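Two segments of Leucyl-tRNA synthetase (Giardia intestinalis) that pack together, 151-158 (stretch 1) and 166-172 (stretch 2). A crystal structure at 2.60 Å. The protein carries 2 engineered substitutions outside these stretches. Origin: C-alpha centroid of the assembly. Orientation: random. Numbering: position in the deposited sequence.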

# COMPACT_ATOMS: atom_id res chain seq x y z
N ASP A 151 -2.78 3.04 15.23
CA ASP A 151 -2.26 4.35 14.85
C ASP A 151 -2.22 4.50 13.32
O ASP A 151 -2.55 5.57 12.79
CB ASP A 151 -0.86 4.56 15.43
CG ASP A 151 -0.85 4.56 16.95
OD1 ASP A 151 -1.85 4.99 17.57
OD2 ASP A 151 0.18 4.14 17.53
N LEU A 152 -1.84 3.42 12.64
CA LEU A 152 -1.73 3.40 11.18
C LEU A 152 -3.08 3.40 10.47
O LEU A 152 -3.22 3.98 9.39
CB LEU A 152 -0.93 2.18 10.72
CG LEU A 152 0.55 2.16 11.07
CD1 LEU A 152 1.09 0.79 10.80
CD2 LEU A 152 1.31 3.21 10.29
N LEU A 153 -4.07 2.76 11.08
CA LEU A 153 -5.36 2.56 10.44
C LEU A 153 -5.98 3.90 10.00
O LEU A 153 -5.89 4.90 10.72
CB LEU A 153 -6.30 1.79 11.36
CG LEU A 153 -7.19 0.72 10.73
CD1 LEU A 153 -6.35 -0.41 10.11
CD2 LEU A 153 -8.17 0.15 11.76
N LEU A 154 -6.56 3.91 8.81
CA LEU A 154 -7.18 5.10 8.22
C LEU A 154 -6.23 6.31 8.05
O LEU A 154 -6.67 7.45 8.03
CB LEU A 154 -8.47 5.48 8.96
CG LEU A 154 -9.41 4.34 9.33
CD1 LEU A 154 -10.57 4.86 10.16
CD2 LEU A 154 -9.92 3.57 8.11
N ALA A 155 -4.94 6.03 7.92
CA ALA A 155 -3.97 7.04 7.52
C ALA A 155 -3.97 7.15 5.99
O ALA A 155 -4.52 6.28 5.31
CB ALA A 155 -2.59 6.69 8.01
N THR A 156 -3.37 8.21 5.47
CA THR A 156 -3.27 8.38 4.02
C THR A 156 -1.83 8.34 3.57
O THR A 156 -0.95 8.93 4.21
CB THR A 156 -3.90 9.69 3.51
OG1 THR A 156 -3.23 10.79 4.11
CG2 THR A 156 -5.35 9.77 3.85
N VAL A 157 -1.59 7.64 2.47
CA VAL A 157 -0.26 7.56 1.91
C VAL A 157 -0.24 7.97 0.44
O VAL A 157 -1.28 7.98 -0.23
CB VAL A 157 0.40 6.15 2.14
CG1 VAL A 157 0.69 5.91 3.64
CG2 VAL A 157 -0.44 5.01 1.54
N ARG A 158 0.94 8.35 -0.04
CA ARG A 158 1.15 8.62 -1.45
C ARG A 158 1.66 7.31 -2.01
O ARG A 158 2.73 6.84 -1.61
CB ARG A 158 2.19 9.73 -1.62
CG ARG A 158 2.06 10.56 -2.91
CD ARG A 158 1.48 11.97 -2.64
NE ARG A 158 2.36 12.77 -1.77
CZ ARG A 158 2.01 13.88 -1.13
NH1 ARG A 158 0.78 14.38 -1.24
NH2 ARG A 158 2.90 14.50 -0.36
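Stretch 2 (166-172) QIFVLPL

Stretch 2 lies along stretch 1 as an antiparallel neighbour in a β-sheet, joined by four backbone hydrogen bonds and by apolar side-chain packing. Stretch 1 leaves a helix after Leu152, passes through a type II β turn from Leu152 to Ala155, and becomes a strand at 156-158; stretch 2 is a strand over 167-171. The N-to-C directions of the two strands make an angle of 126°, well short of the 180° of an ideal antiparallel pair, and their axes approach to 4.7 Å. Together the stretches bury 603 Å², both sides summed.

In the register, Val157 faces Ile167 as a hydrogen-bonded pair, CA atoms 5.5 Å apart. Each satisfies the other twice: Val157 N donates to Ile167 O at 2.9 Å, and Ile167 N donates to Val157 O at 2.9 Å. Next comes the non-hydrogen-bonded pair Thr156 and Phe168, where the CA atoms close to 4.5 Å. Beyond it Val169 uses both of its backbone polar groups: Val169 N donates to Ala155 O (2.8 Å, nearly straight at 163°), while Val169 O accepts from Leu154 N at 2.8 Å, more bent at 143°. Backbone hydrogen bonding to stretch 2 thus extends into the turn, ahead of the start of strand 156-158. Within the turn, Ala155 N donates to Leu152 O at 3.1 Å, so this amide is satisfied inside stretch 1.

Three of the carbonyls that accept these N-H groups also receive a CA-H contact: Phe168 CA lies 3.2 Å from Ala155 O, Thr156 CA 3.1 Å from Ile167 O, and Gln166 CA 3.2 Å from Val157 O. Of the side-chain polar groups, Thr156 OG1 and Asp151 OD2 are hydrogen-bonded elsewhere in the structure.

The side chains pack on both faces of the sheet. On that of Thr156 and Phe168, Thr156 CG2 sits over one face of the aromatic ring, 3.7 Å from the centroid of the Phe168 ring and 23° off its normal, a CH-π contact; Leu154 O lies at the ring edge, 3.8 Å from Phe168 CD1. On that of Val157 and Ile167, Val157 CG2 meets Ile167 CG1 at 3.7 Å. Val169, the residue most covered by the other stretch, points its CA-to-CB bond toward stretch 1: its CG2 packs 4.0 Å from Ala155 CB, and Leu152 O approaches Val169 CB to 3.4 Å. Leu153 starts away from stretch 2, but its end returns, placing Leu153 CD1 3.9 Å from Pro171 CB.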

# COMPACT_ATOMS: atom_id res chain seq x y z
N GLN A 166 -3.72 10.17 -3.29
CA GLN A 166 -3.51 9.53 -2.00
C GLN A 166 -4.41 8.32 -1.87
O GLN A 166 -5.39 8.19 -2.59
CB GLN A 166 -3.76 10.50 -0.84
CG GLN A 166 -5.23 10.87 -0.59
CD GLN A 166 -5.65 12.07 -1.41
OE1 GLN A 166 -4.96 13.09 -1.44
NE2 GLN A 166 -6.80 11.95 -2.07
N ILE A 167 -4.07 7.42 -0.95
CA ILE A 167 -4.93 6.28 -0.62
C ILE A 167 -4.95 6.08 0.89
O ILE A 167 -4.14 6.65 1.60
CB ILE A 167 -4.51 4.98 -1.35
CG1 ILE A 167 -3.03 4.65 -1.08
CG2 ILE A 167 -4.79 5.08 -2.85
CD1 ILE A 167 -2.55 3.36 -1.76
N PHE A 168 -5.87 5.26 1.37
CA PHE A 168 -6.01 5.02 2.80
C PHE A 168 -5.45 3.67 3.25
O PHE A 168 -5.52 2.68 2.54
CB PHE A 168 -7.47 5.15 3.21
CG PHE A 168 -7.97 6.56 3.23
CD1 PHE A 168 -7.99 7.28 4.42
CD2 PHE A 168 -8.41 7.18 2.06
CE1 PHE A 168 -8.45 8.60 4.44
CE2 PHE A 168 -8.86 8.49 2.08
CZ PHE A 168 -8.89 9.20 3.27
N VAL A 169 -4.89 3.66 4.46
CA VAL A 169 -4.44 2.44 5.10
C VAL A 169 -5.67 1.75 5.69
O VAL A 169 -6.35 2.33 6.53
CB VAL A 169 -3.44 2.75 6.24
CG1 VAL A 169 -3.06 1.48 6.98
CG2 VAL A 169 -2.21 3.46 5.71
N LEU A 170 -5.93 0.52 5.27
CA LEU A 170 -7.16 -0.15 5.65
C LEU A 170 -6.90 -1.47 6.40
O LEU A 170 -5.79 -2.01 6.36
CB LEU A 170 -8.03 -0.37 4.42
CG LEU A 170 -8.49 0.85 3.62
CD1 LEU A 170 -9.50 0.41 2.58
CD2 LEU A 170 -9.11 1.93 4.53
N PRO A 171 -7.93 -1.98 7.10
CA PRO A 171 -7.78 -3.16 7.94
C PRO A 171 -7.87 -4.49 7.19
O PRO A 171 -8.86 -4.76 6.49
CB PRO A 171 -8.95 -3.02 8.94
CG PRO A 171 -9.97 -2.29 8.21
CD PRO A 171 -9.27 -1.38 7.25
N LEU A 172 -6.83 -5.31 7.34
CA LEU A 172 -6.88 -6.70 6.89
C LEU A 172 -6.58 -7.62 8.07
O LEU A 172 -5.45 -7.68 8.54
CB LEU A 172 -5.93 -6.94 5.72
CG LEU A 172 -6.07 -8.30 5.01
CD1 LEU A 172 -7.45 -8.50 4.37
CD2 LEU A 172 -4.97 -8.48 3.97